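Local coordinates for protein sulfate adenylyltransferase, adenylylsulfate kinase (Thiobacillus denitrificans, PDB 3CR8) that acts as a hexameric APS kinase, transferring a phosphate from ATP to adenosine 5'-phosphosulfate, and lacks ATP sulfurylase activity, at residues K382-A386 with I526-V530; R399-D405 with R442-A448; D425-R429 with T456-V460. One frame throughout, in Å; residues are numbered along the deposited sequence.

Contact 1. Residues K382-A386 with I526-V530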
loop_
_atom_site.group_PDB
_atom_site.type_symbol
_atom_site.label_atom_id
_atom_site.label_comp_id
_atom_site.label_asym_id
_atom_site.label_seq_id
_atom_site.Cartn_x
_atom_site.Cartn_y
_atom_site.Cartn_z
ATOM N N LYS A 382 6.630 -29.786 -40.440
ATOM C CA LYS A 382 7.472 -29.041 -39.520
ATOM C C LYS A 382 7.252 -27.544 -39.698
ATOM O O LYS A 382 6.784 -26.866 -38.783
ATOM C CB LYS A 382 8.950 -29.383 -39.739
ATOM C CG LYS A 382 9.443 -30.596 -38.971
ATOM C CD LYS A 382 10.930 -30.785 -39.168
ATOM C CE LYS A 382 11.262 -30.827 -40.650
ATOM N NZ LYS A 382 12.724 -31.015 -40.921
ATOM N N SER A 383 7.581 -27.028 -40.877
ATOM C CA SER A 383 7.450 -25.592 -41.114
ATOM C C SER A 383 6.047 -25.052 -40.860
ATOM O O SER A 383 5.886 -23.976 -40.289
ATOM C CB SER A 383 7.902 -25.207 -42.517
ATOM O OG SER A 383 9.288 -24.888 -42.542
ATOM N N THR A 384 5.036 -25.793 -41.282
ATOM C CA THR A 384 3.653 -25.374 -41.086
ATOM C C THR A 384 3.286 -25.301 -39.597
ATOM O O THR A 384 2.654 -24.341 -39.143
ATOM C CB THR A 384 2.670 -26.341 -41.784
ATOM O OG1 THR A 384 3.341 -27.025 -42.845
ATOM C CG2 THR A 384 1.482 -25.586 -42.359
ATOM N N LEU A 385 3.666 -26.330 -38.852
ATOM C CA LEU A 385 3.470 -26.333 -37.415
ATOM C C LEU A 385 4.169 -25.143 -36.796
ATOM O O LEU A 385 3.577 -24.407 -36.022
ATOM C CB LEU A 385 4.032 -27.620 -36.811
ATOM C CG LEU A 385 2.964 -28.695 -36.687
ATOM C CD1 LEU A 385 3.552 -29.970 -36.093
ATOM C CD2 LEU A 385 1.846 -28.132 -35.814
ATOM N N ALA A 386 5.439 -24.961 -37.147
ATOM C CA ALA A 386 6.237 -23.916 -36.556
ATOM C C ALA A 386 5.532 -22.574 -36.724
ATOM O O ALA A 386 5.349 -21.848 -35.756
ATOM C CB ALA A 386 7.617 -23.915 -37.141
ATOM N N ILE A 526 -3.714 -29.288 -38.192
ATOM C CA ILE A 526 -2.791 -28.317 -37.612
ATOM C C ILE A 526 -3.267 -27.900 -36.214
ATOM O O ILE A 526 -2.531 -28.017 -35.225
ATOM C CB ILE A 526 -2.627 -27.083 -38.514
ATOM C CG1 ILE A 526 -1.674 -27.410 -39.645
ATOM C CG2 ILE A 526 -2.030 -25.917 -37.747
ATOM C CD1 ILE A 526 -0.273 -27.569 -39.186
ATOM N N ASP A 527 -4.501 -27.428 -36.134
ATOM C CA ASP A 527 -5.053 -27.012 -34.861
ATOM C C ASP A 527 -4.823 -28.002 -33.731
ATOM O O ASP A 527 -4.413 -27.624 -32.629
ATOM C CB ASP A 527 -6.536 -26.746 -35.001
ATOM C CG ASP A 527 -6.824 -25.476 -35.782
ATOM O OD1 ASP A 527 -5.851 -24.784 -36.187
ATOM O OD2 ASP A 527 -8.027 -25.174 -35.979
ATOM N N GLU A 528 -5.089 -29.271 -33.999
ATOM C CA GLU A 528 -4.950 -30.283 -32.960
ATOM C C GLU A 528 -3.503 -30.475 -32.535
ATOM O O GLU A 528 -3.208 -30.658 -31.352
ATOM C CB GLU A 528 -5.565 -31.606 -33.413
ATOM C CG GLU A 528 -7.073 -31.513 -33.608
ATOM C CD GLU A 528 -7.672 -32.782 -34.171
ATOM O OE1 GLU A 528 -7.015 -33.422 -35.027
ATOM O OE2 GLU A 528 -8.805 -33.124 -33.761
ATOM N N ALA A 529 -2.608 -30.431 -33.509
ATOM C CA ALA A 529 -1.198 -30.581 -33.243
ATOM C C ALA A 529 -0.696 -29.387 -32.435
ATOM O O ALA A 529 -0.049 -29.568 -31.389
ATOM C CB ALA A 529 -0.420 -30.738 -34.571
ATOM N N VAL A 530 -1.004 -28.177 -32.915
ATOM C CA VAL A 530 -0.626 -26.949 -32.227
ATOM C C VAL A 530 -1.005 -26.985 -30.739
ATOM O O VAL A 530 -0.158 -26.747 -29.844
ATOM C CB VAL A 530 -1.269 -25.735 -32.904
ATOM C CG1 VAL A 530 -1.252 -24.529 -31.983
ATOM C CG2 VAL A 530 -0.527 -25.411 -34.151
#
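This is apolar helix-on-helix packing in the kinase domain: Leu385, near the start of helix 380-394, sets a single methyl among Ile526, Ala529 and Val530 at the start of the C-terminal helix 526-540. The short axes pass 10.4 Å apart and cross at -70°, which limits the meeting to a few side chains. Leu385 uses its CD2 branch throughout. That methyl lies 3.7 Å from Ala529 CB. Val530 CG2 is 4.0 Å from Leu385 CD2, the two side chains running alongside each other in opposite senses. The third neighbour arrives by a longer route. In Ile526, CG1 stands beside the backbone N (chi1 -79°) and carries CD1 across to within 4.0 Å of Leu385 CD2. The same CD1 lies 4.1 Å from Thr384 CB, the two side chains crossing at about a right angle. The hydroxyl of Thr384 has its partner inside its own helix, the carbonyl of Ala380. Behind Leu385, Phe374 and Val475 of the central sheet continue the apolar layer. Helix 380-394 also carries Lys382 and Ser383, predicted to bind ATP. No hydrogen bond or charge pair joins the two segments, so the helix that follows the P-loop and the last helix meet through dispersion and buried hydrocarbon surface.

Contact 2. Residues R399-D405 with R442-A448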
loop_
_atom_site.group_PDB
_atom_site.type_symbol
_atom_site.label_atom_id
_atom_site.label_comp_id
_atom_site.label_asym_id
_atom_site.label_seq_id
_atom_site.Cartn_x
_atom_site.Cartn_y
_atom_site.Cartn_z
ATOM N N ARG A 399 7.045 -11.890 -23.697
ATOM C CA ARG A 399 8.207 -12.336 -24.463
ATOM C C ARG A 399 7.970 -12.208 -25.962
ATOM O O ARG A 399 6.883 -12.488 -26.452
ATOM C CB ARG A 399 8.582 -13.764 -24.086
ATOM C CG ARG A 399 8.998 -13.901 -22.622
ATOM C CD ARG A 399 9.053 -15.338 -22.204
ATOM N NE ARG A 399 7.718 -15.922 -22.228
ATOM C CZ ARG A 399 7.416 -17.093 -21.675
ATOM N NH1 ARG A 399 8.366 -17.811 -21.070
ATOM N NH2 ARG A 399 6.166 -17.546 -21.718
ATOM N N CYS A 400 8.985 -11.737 -26.682
ATOM C CA CYS A 400 8.905 -11.613 -28.139
ATOM C C CYS A 400 9.196 -12.964 -28.792
ATOM O O CYS A 400 10.056 -13.720 -28.324
ATOM C CB CYS A 400 9.874 -10.540 -28.673
ATOM S SG CYS A 400 9.420 -8.829 -28.344
ATOM N N VAL A 401 8.473 -13.262 -29.871
ATOM C CA VAL A 401 8.663 -14.501 -30.626
ATOM C C VAL A 401 9.329 -14.268 -31.978
ATOM O O VAL A 401 8.946 -13.372 -32.718
ATOM C CB VAL A 401 7.339 -15.148 -30.918
ATOM C CG1 VAL A 401 7.576 -16.422 -31.713
ATOM C CG2 VAL A 401 6.586 -15.401 -29.624
ATOM N N THR A 402 10.335 -15.076 -32.288
ATOM C CA THR A 402 11.008 -14.998 -33.585
ATOM C C THR A 402 10.935 -16.358 -34.273
ATOM O O THR A 402 11.282 -17.396 -33.693
ATOM C CB THR A 402 12.490 -14.589 -33.448
ATOM O OG1 THR A 402 12.581 -13.227 -32.999
ATOM C CG2 THR A 402 13.207 -14.752 -34.775
ATOM N N LEU A 403 10.471 -16.343 -35.517
ATOM C CA LEU A 403 10.433 -17.544 -36.336
ATOM C C LEU A 403 11.703 -17.683 -37.150
ATOM O O LEU A 403 11.838 -17.030 -38.167
ATOM C CB LEU A 403 9.267 -17.463 -37.303
ATOM C CG LEU A 403 8.481 -18.773 -37.529
ATOM C CD1 LEU A 403 7.502 -18.634 -38.681
ATOM C CD2 LEU A 403 9.380 -19.990 -37.751
ATOM N N LEU A 404 12.631 -18.514 -36.694
ATOM C CA LEU A 404 13.828 -18.813 -37.461
ATOM C C LEU A 404 13.567 -19.942 -38.480
ATOM O O LEU A 404 13.936 -21.104 -38.242
ATOM C CB LEU A 404 14.968 -19.205 -36.515
ATOM C CG LEU A 404 15.557 -18.061 -35.686
ATOM C CD1 LEU A 404 16.675 -18.556 -34.764
ATOM C CD2 LEU A 404 16.101 -16.987 -36.593
ATOM N N ASP A 405 12.944 -19.621 -39.617
ATOM C CA ASP A 405 12.691 -20.679 -40.594
ATOM C C ASP A 405 13.041 -20.431 -42.070
ATOM O O ASP A 405 14.056 -20.938 -42.562
ATOM C CB ASP A 405 11.259 -21.175 -40.487
ATOM C CG ASP A 405 11.141 -22.643 -40.828
ATOM O OD1 ASP A 405 12.195 -23.311 -40.932
ATOM O OD2 ASP A 405 9.999 -23.122 -40.976
ATOM N N ARG A 442 15.568 -13.696 -22.960
ATOM C CA ARG A 442 14.184 -13.758 -22.486
ATOM C C ARG A 442 13.156 -13.731 -23.600
ATOM O O ARG A 442 12.008 -13.337 -23.392
ATOM C CB ARG A 442 13.884 -12.604 -21.511
ATOM C CG ARG A 442 13.690 -12.993 -20.041
ATOM C CD ARG A 442 14.465 -14.265 -19.685
ATOM N NE ARG A 442 15.813 -14.119 -19.100
ATOM C CZ ARG A 442 16.418 -12.981 -18.743
ATOM N NH1 ARG A 442 15.825 -11.804 -18.909
ATOM N NH2 ARG A 442 17.641 -13.025 -18.209
ATOM N N GLY A 443 13.551 -14.144 -24.795
ATOM C CA GLY A 443 12.593 -14.261 -25.884
ATOM C C GLY A 443 12.312 -15.726 -26.163
ATOM O O GLY A 443 12.942 -16.611 -25.573
ATOM N N ILE A 444 11.360 -16.000 -27.052
ATOM C CA ILE A 444 11.146 -17.379 -27.477
ATOM C C ILE A 444 11.488 -17.533 -28.952
ATOM O O ILE A 444 10.979 -16.774 -29.796
ATOM C CB ILE A 444 9.711 -17.931 -27.180
ATOM C CG1 ILE A 444 8.892 -18.049 -28.439
ATOM C CG2 ILE A 444 8.891 -17.120 -26.129
ATOM C CD1 ILE A 444 7.502 -18.421 -28.082
ATOM N N ALA A 445 12.358 -18.504 -29.254
ATOM C CA ALA A 445 12.814 -18.764 -30.635
ATOM C C ALA A 445 12.249 -20.065 -31.149
ATOM O O ALA A 445 12.338 -21.091 -30.481
ATOM C CB ALA A 445 14.337 -18.814 -30.722
ATOM N N ILE A 446 11.693 -20.038 -32.353
ATOM C CA ILE A 446 11.064 -21.233 -32.922
ATOM C C ILE A 446 11.763 -21.680 -34.189
ATOM O O ILE A 446 11.707 -20.992 -35.191
ATOM C CB ILE A 446 9.607 -20.958 -33.285
ATOM C CG1 ILE A 446 8.769 -20.757 -32.028
ATOM C CG2 ILE A 446 9.056 -22.068 -34.102
ATOM C CD1 ILE A 446 7.504 -20.028 -32.348
ATOM N N CYS A 447 12.397 -22.845 -34.136
ATOM C CA CYS A 447 13.244 -23.321 -35.215
ATOM C C CYS A 447 12.849 -24.655 -35.790
ATOM O O CYS A 447 12.533 -25.583 -35.054
ATOM C CB CYS A 447 14.615 -23.695 -34.671
ATOM S SG CYS A 447 15.342 -22.427 -33.755
ATOM N N ALA A 448 12.919 -24.762 -37.117
ATOM C CA ALA A 448 12.678 -26.030 -37.808
ATOM C C ALA A 448 13.591 -26.314 -39.006
ATOM O O ALA A 448 13.115 -26.512 -40.117
ATOM C CB ALA A 448 11.213 -25.957 -38.238
#
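The amide of Ile444 gives a nearly straight hydrogen bond to Cys400 O, 2.9 Å from N to O, and opens a parallel ladder. Thr402 then works both ways: its N donates to Ile444 O at 3.1 Å, and its O accepts from Ile446 N at 3.0 Å. A last bond, Leu404 N to Ile446 O, is bent and weak. One face of this pair carries Val401, Leu403, Ile444 and Ile446, packed under helix 380-394. There Ile444 CD1 comes 3.5 Å from Val401 CG2, while Val401 CG1, anti to its own amide nitrogen (chi1 179°), meets Ile446 CD1 at 3.7 Å. Ile444 CG2 touches Arg399 CB at 3.9 Å and lies over a face of the Arg399 guanidinium, whose tips bond Gln368 O and Tyr542 O. Putting an alanine at Ile444 would probably open a gap beside Val401 and take away the methyl that covers part of that guanidinium face. On the other face, Thr402 OG1 bonds Glu437 and Lys440 of a neighbouring subunit. Past the strand end, Asp405 OD2 is hydrogen-bonded to Ser383 OG, in the predicted ATP-binding loop. Strand 444-447 lies between 401-404 and 370-376, within the 2-3-1-4-5 parallel sheet characteristic of nucleotide-kinase P-loop folds.

Contact 3. Residues D425-R429 with T456-V460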
loop_
_atom_site.group_PDB
_atom_site.type_symbol
_atom_site.label_atom_id
_atom_site.label_comp_id
_atom_site.label_asym_id
_atom_site.label_seq_id
_atom_site.Cartn_x
_atom_site.Cartn_y
_atom_site.Cartn_z
ATOM N N ASP A 425 25.514 -28.961 -41.377
ATOM C CA ASP A 425 25.769 -29.180 -39.971
ATOM C C ASP A 425 26.422 -27.941 -39.366
ATOM O O ASP A 425 26.779 -27.913 -38.179
ATOM C CB ASP A 425 26.665 -30.396 -39.815
ATOM C CG ASP A 425 26.938 -30.736 -38.379
ATOM O OD1 ASP A 425 26.333 -31.723 -37.908
ATOM O OD2 ASP A 425 27.745 -30.020 -37.731
ATOM N N VAL A 426 26.591 -26.914 -40.195
ATOM C CA VAL A 426 27.054 -25.624 -39.698
ATOM C C VAL A 426 25.850 -24.707 -39.677
ATOM O O VAL A 426 25.675 -23.906 -38.762
ATOM C CB VAL A 426 28.188 -25.011 -40.554
ATOM C CG1 VAL A 426 27.622 -24.047 -41.614
ATOM C CG2 VAL A 426 29.225 -24.319 -39.643
ATOM N N ASN A 427 25.010 -24.848 -40.694
ATOM C CA ASN A 427 23.722 -24.181 -40.722
ATOM C C ASN A 427 22.912 -24.429 -39.449
ATOM O O ASN A 427 22.304 -23.509 -38.902
ATOM C CB ASN A 427 22.909 -24.694 -41.889
ATOM C CG ASN A 427 21.512 -24.138 -41.901
ATOM O OD1 ASN A 427 21.305 -22.944 -42.081
ATOM N ND2 ASN A 427 20.539 -25.006 -41.718
ATOM N N VAL A 428 22.892 -25.677 -38.986
ATOM C CA VAL A 428 22.130 -26.017 -37.791
ATOM C C VAL A 428 22.688 -25.303 -36.561
ATOM O O VAL A 428 21.943 -24.589 -35.888
ATOM C CB VAL A 428 22.051 -27.547 -37.553
ATOM C CG1 VAL A 428 21.445 -27.849 -36.201
ATOM C CG2 VAL A 428 21.229 -28.202 -38.633
ATOM N N ARG A 429 23.985 -25.483 -36.275
ATOM C CA ARG A 429 24.577 -24.844 -35.112
ATOM C C ARG A 429 24.392 -23.348 -35.207
ATOM O O ARG A 429 24.154 -22.679 -34.201
ATOM C CB ARG A 429 26.059 -25.172 -34.989
ATOM C CG ARG A 429 26.304 -26.515 -34.395
ATOM C CD ARG A 429 27.633 -26.580 -33.695
ATOM N NE ARG A 429 27.848 -27.934 -33.206
ATOM C CZ ARG A 429 28.083 -28.975 -33.995
ATOM N NH1 ARG A 429 28.144 -28.805 -35.305
ATOM N NH2 ARG A 429 28.258 -30.182 -33.480
ATOM N N THR A 456 24.459 -33.413 -33.494
ATOM C CA THR A 456 24.360 -31.964 -33.738
ATOM C C THR A 456 23.170 -31.351 -33.025
ATOM O O THR A 456 23.265 -30.281 -32.425
ATOM C CB THR A 456 24.384 -31.563 -35.237
ATOM O OG1 THR A 456 25.747 -31.471 -35.659
ATOM C CG2 THR A 456 23.758 -30.194 -35.434
ATOM N N ARG A 457 22.056 -32.053 -33.061
ATOM C CA ARG A 457 20.907 -31.639 -32.288
ATOM C C ARG A 457 21.192 -31.640 -30.779
ATOM O O ARG A 457 20.605 -30.846 -30.043
ATOM C CB ARG A 457 19.683 -32.478 -32.643
ATOM C CG ARG A 457 19.076 -32.049 -33.989
ATOM C CD ARG A 457 17.777 -32.786 -34.350
ATOM N NE ARG A 457 17.998 -34.111 -34.925
ATOM C CZ ARG A 457 17.801 -35.255 -34.273
ATOM N NH1 ARG A 457 17.370 -35.253 -33.013
ATOM N NH2 ARG A 457 18.042 -36.404 -34.882
ATOM N N ARG A 458 22.105 -32.489 -30.295
ATOM C CA ARG A 458 22.391 -32.435 -28.860
ATOM C C ARG A 458 23.115 -31.190 -28.457
ATOM O O ARG A 458 22.835 -30.619 -27.409
ATOM C CB ARG A 458 23.093 -33.672 -28.318
ATOM C CG ARG A 458 23.223 -33.459 -26.866
ATOM C CD ARG A 458 21.984 -33.386 -26.039
ATOM N NE ARG A 458 21.466 -34.731 -26.195
ATOM C CZ ARG A 458 20.305 -35.146 -25.714
ATOM N NH1 ARG A 458 19.482 -34.276 -25.145
ATOM N NH2 ARG A 458 19.950 -36.420 -25.846
ATOM N N ASP A 459 24.057 -30.786 -29.311
ATOM C CA ASP A 459 24.917 -29.653 -29.032
ATOM C C ASP A 459 24.066 -28.396 -28.996
ATOM O O ASP A 459 24.205 -27.564 -28.099
ATOM C CB ASP A 459 26.033 -29.554 -30.077
ATOM C CG ASP A 459 27.030 -30.721 -29.989
ATOM O OD1 ASP A 459 27.238 -31.387 -31.020
ATOM O OD2 ASP A 459 27.589 -30.981 -28.896
ATOM N N VAL A 460 23.174 -28.277 -29.969
ATOM C CA VAL A 460 22.230 -27.180 -29.980
ATOM C C VAL A 460 21.433 -27.157 -28.681
ATOM O O VAL A 460 21.413 -26.158 -27.963
ATOM C CB VAL A 460 21.311 -27.220 -31.213
ATOM C CG1 VAL A 460 20.197 -26.220 -31.073
ATOM C CG2 VAL A 460 22.111 -26.907 -32.469
#
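Arg429 bridges helices 421-440 and 454-465, reaching Thr456 and Asp459 on the far side. From CB its chain starts out beside the backbone N and runs extended from CG to NE, which brings NE to 4.0 Å from Asp459 CB. A turn about the CD-NE bond (chi4 70°) then lays the guanidinium across Thr456, with CB of that threonine over one face and Thr456 OG1 3.8 Å from Arg429 CZ. The two terminal nitrogens part company. NH2 makes a salt bridge to Asp459 OD1 at 2.9 Å, coming from above the carboxylate, 46° out of its plane. NH1 goes back to its own helix, one turn earlier, and makes a second salt bridge at 2.7 Å, to Asp425 OD2 on its syn side but tilted out of the carboxylate plane. One cation thus ties two carboxylates, whose Asp425 OD2 and Asp459 OD1 atoms stand 6.9 Å apart, and it is likely to offset their mutual repulsion. The hydroxyl of Thr456 also points to Asp425 OD1, but the modelled separation is too short for its length to be trusted.

Deeper in, the interface turns apolar. Val428 CG1 packs on Thr456 CG2 and lies 3.9 Å from Val460 CG2, and Val460 itself rests on Phe373 of the central sheet. The short helix axes are 9.9 Å apart and only 20° from parallel. The two helices pack side by side as successive helices of the beta-alpha-beta crossovers in this P-loop kinase domain, joined by a three-residue salt-bridge network at the outer edge.

How the contacts relate
All three contacts belong to the kinase domain and build its alpha-beta-alpha layers. Contact 2 is the core, a backbone ladder within the parallel sheet. Contacts 1 and 3 lie in the helical layers, their centres 23 Å apart. Contact 1 is largely buried and wholly apolar; contact 3 is only partly buried, apolar near the sheet and charged farther out, where its salt-bridged residues are partly exposed. Contacts 1 and 2 meet directly at Ser383 and Asp405, and Ala386 packs on Ile446. Contacts 2 and 3 do not touch, their nearest atoms being about 7 Å apart, yet strand 444-447 of contact 2 links the two helices of contact 3 along the chain.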